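Local coordinates for GDSL-like protein (Roseburia intestinalis L1-82, PDB 6HFZ) that removes acetyl groups from complex beta-mannans as a two-domain carbohydrate esterase of the GDSL-like (SGNH hydrolase) family, at residues A[240-245]-A[362-367]. Numbering follows the deposited sequence.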
loop_
_atom_site.group_PDB
_atom_site.type_symbol
_atom_site.label_atom_id
_atom_site.label_comp_id
_atom_site.label_asym_id
_atom_site.label_seq_id
_atom_site.Cartn_x
_atom_site.Cartn_y
_atom_site.Cartn_z
ATOM N N ARG A 240 8.849 7.229 -8.772
ATOM C CA ARG A 240 7.820 7.435 -9.783
ATOM C C ARG A 240 8.252 8.540 -10.758
ATOM O O ARG A 240 8.753 9.591 -10.332
ATOM C CB ARG A 240 6.507 7.923 -9.187
ATOM C CG ARG A 240 5.646 6.858 -8.558
ATOM C CD ARG A 240 4.428 7.482 -7.891
ATOM N NE ARG A 240 4.743 8.367 -6.766
ATOM C CZ ARG A 240 3.811 8.944 -6.013
ATOM N NH1 ARG A 240 2.536 8.702 -6.259
ATOM N NH2 ARG A 240 4.159 9.733 -5.011
ATOM N N HIS A 241 8.018 8.304 -12.031
ATOM C CA HIS A 241 8.190 9.284 -13.131
ATOM C C HIS A 241 6.782 9.728 -13.522
ATOM O O HIS A 241 5.980 8.920 -14.037
ATOM C CB HIS A 241 8.990 8.681 -14.292
ATOM C CG HIS A 241 10.372 8.303 -13.911
ATOM N ND1 HIS A 241 11.477 9.110 -14.211
ATOM C CD2 HIS A 241 10.849 7.253 -13.205
ATOM C CE1 HIS A 241 12.559 8.548 -13.738
ATOM N NE2 HIS A 241 12.212 7.425 -13.113
ATOM N N GLN A 242 6.475 10.985 -13.233
ATOM C CA GLN A 242 5.167 11.565 -13.507
ATOM C C GLN A 242 5.372 12.851 -14.322
ATOM O O GLN A 242 6.458 13.068 -14.850
ATOM C CB GLN A 242 4.411 11.759 -12.204
ATOM C CG GLN A 242 4.073 10.422 -11.541
ATOM C CD GLN A 242 3.138 10.498 -10.368
ATOM O OE1 GLN A 242 3.518 10.917 -9.271
ATOM N NE2 GLN A 242 1.900 10.063 -10.578
ATOM N N ASN A 243 4.314 13.648 -14.484
ATOM C CA ASN A 243 4.314 14.670 -15.535
ATOM C C ASN A 243 5.246 15.834 -15.139
ATOM O O ASN A 243 5.476 16.662 -15.980
ATOM C CB ASN A 243 2.899 15.064 -15.976
ATOM C CG ASN A 243 2.091 15.897 -14.992
ATOM O OD1 ASN A 243 2.621 16.784 -14.327
ATOM N ND2 ASN A 243 0.790 15.702 -14.989
ATOM N N SER A 244 5.803 15.844 -13.911
ATOM C CA SER A 244 6.810 16.832 -13.484
ATOM C C SER A 244 8.218 16.452 -13.991
ATOM O O SER A 244 9.159 17.244 -13.888
ATOM C CB SER A 244 6.820 16.974 -11.984
ATOM O OG SER A 244 6.946 15.693 -11.348
ATOM N N ASP A 245 8.385 15.236 -14.530
ATOM C CA ASP A 245 9.710 14.736 -14.894
ATOM C C ASP A 245 10.214 15.451 -16.155
ATOM O O ASP A 245 9.527 15.522 -17.163
ATOM C CB ASP A 245 9.671 13.226 -15.132
ATOM C CG ASP A 245 11.037 12.585 -15.322
ATOM O OD1 ASP A 245 11.754 12.946 -16.301
ATOM O OD2 ASP A 245 11.387 11.745 -14.489
ATOM N N TYR A 362 -5.550 6.698 -19.034
ATOM C CA TYR A 362 -4.817 7.509 -18.022
ATOM C C TYR A 362 -3.533 6.759 -17.627
ATOM O O TYR A 362 -3.591 5.748 -16.937
ATOM C CB TYR A 362 -5.691 7.826 -16.791
ATOM C CG TYR A 362 -5.156 9.025 -16.024
ATOM C CD1 TYR A 362 -3.978 8.945 -15.312
ATOM C CD2 TYR A 362 -5.808 10.258 -16.065
ATOM C CE1 TYR A 362 -3.443 10.063 -14.676
ATOM C CE2 TYR A 362 -5.331 11.369 -15.383
ATOM C CZ TYR A 362 -4.126 11.277 -14.716
ATOM O OH TYR A 362 -3.615 12.390 -14.102
ATOM N N LEU A 363 -2.388 7.312 -18.017
ATOM C CA LEU A 363 -1.065 6.833 -17.600
ATOM C C LEU A 363 -0.657 7.607 -16.338
ATOM O O LEU A 363 -0.425 8.815 -16.358
ATOM C CB LEU A 363 -0.095 7.040 -18.770
ATOM C CG LEU A 363 1.344 6.618 -18.514
ATOM C CD1 LEU A 363 1.458 5.107 -18.226
ATOM C CD2 LEU A 363 2.233 6.979 -19.697
ATOM N N VAL A 364 -0.631 6.911 -15.184
ATOM C CA VAL A 364 -0.407 7.577 -13.926
ATOM C C VAL A 364 1.103 7.774 -13.696
ATOM O O VAL A 364 1.568 8.849 -13.319
ATOM C CB VAL A 364 -1.060 6.812 -12.762
ATOM C CG1 VAL A 364 -0.688 7.428 -11.406
ATOM C CG2 VAL A 364 -2.574 6.675 -12.953
ATOM N N SER A 365 1.927 6.738 -13.903
ATOM C CA SER A 365 3.338 6.831 -13.630
ATOM C C SER A 365 4.075 5.691 -14.324
ATOM O O SER A 365 3.469 4.670 -14.617
ATOM C CB SER A 365 3.675 6.767 -12.133
ATOM O OG SER A 365 3.643 5.406 -11.629
ATOM N N VAL A 366 5.388 5.886 -14.537
ATOM C CA VAL A 366 6.293 4.715 -14.726
ATOM C C VAL A 366 7.271 4.698 -13.556
ATOM O O VAL A 366 7.839 5.742 -13.186
ATOM C CB VAL A 366 7.038 4.778 -16.075
ATOM C CG1 VAL A 366 7.956 3.562 -16.232
ATOM C CG2 VAL A 366 6.058 4.902 -17.242
ATOM N N ILE A 367 7.457 3.537 -12.911
ATOM C CA ILE A 367 8.278 3.469 -11.694
ATOM C C ILE A 367 9.582 2.731 -11.997
ATOM O O ILE A 367 9.579 1.609 -12.476
ATOM C CB ILE A 367 7.543 2.798 -10.517
ATOM C CG1 ILE A 367 6.257 3.535 -10.139
ATOM C CG2 ILE A 367 8.465 2.644 -9.310
ATOM C CD1 ILE A 367 5.315 2.769 -9.197
#
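Gln242 reaches alongside Val364, and its NE2 donates to Val364 O at 3.0 Å. The hydrogen bond is nearly straight (165°) and lies close to the amide plane of Gln242, yet it meets the carbonyl from above, 48° out of the carbonyl plane. With Gln242 CG anti to its own carbonyl carbon, the extended chain (chi2 -171°) carries CD close to Val364 O. Gln242 CG rests against Ser365 CB at 3.7 Å, while Ser365 OG turns to Gln292 OE1. Val364 and Ser365 both face Gln292 of strand 288-295, forming a classic beta bulge in strand 361-370; the Gln242 amide thus takes up a carbonyl of the bulge just where strand 237-241 ends. Replacing Gln242 by an alanine would probably leave Val364 O without this donor and open a gap beside Ser365 CB. Before that end the antiparallel strands pair regularly: His241 N bonds to Val366 O (2.8 Å), and Val366 N to His241 O. His241 and Val366 share one sheet face; the imidazole edge meets Val366 O, His241 CD2 at 3.4 Å. His241, just before the type I turn, donates a bent bond from ND1 to OD2 of Asp245, the turn's last residue, from above the carboxylate plane. On the opposite face Arg240 CG packs against Ile367 CG1 (3.7 Å), where Phe86 and Ala89 of helix 84-96 bring in the GDSL-like esterase domain. Gln242 OE1 lies over the Arg240 guanidinium, off its centre.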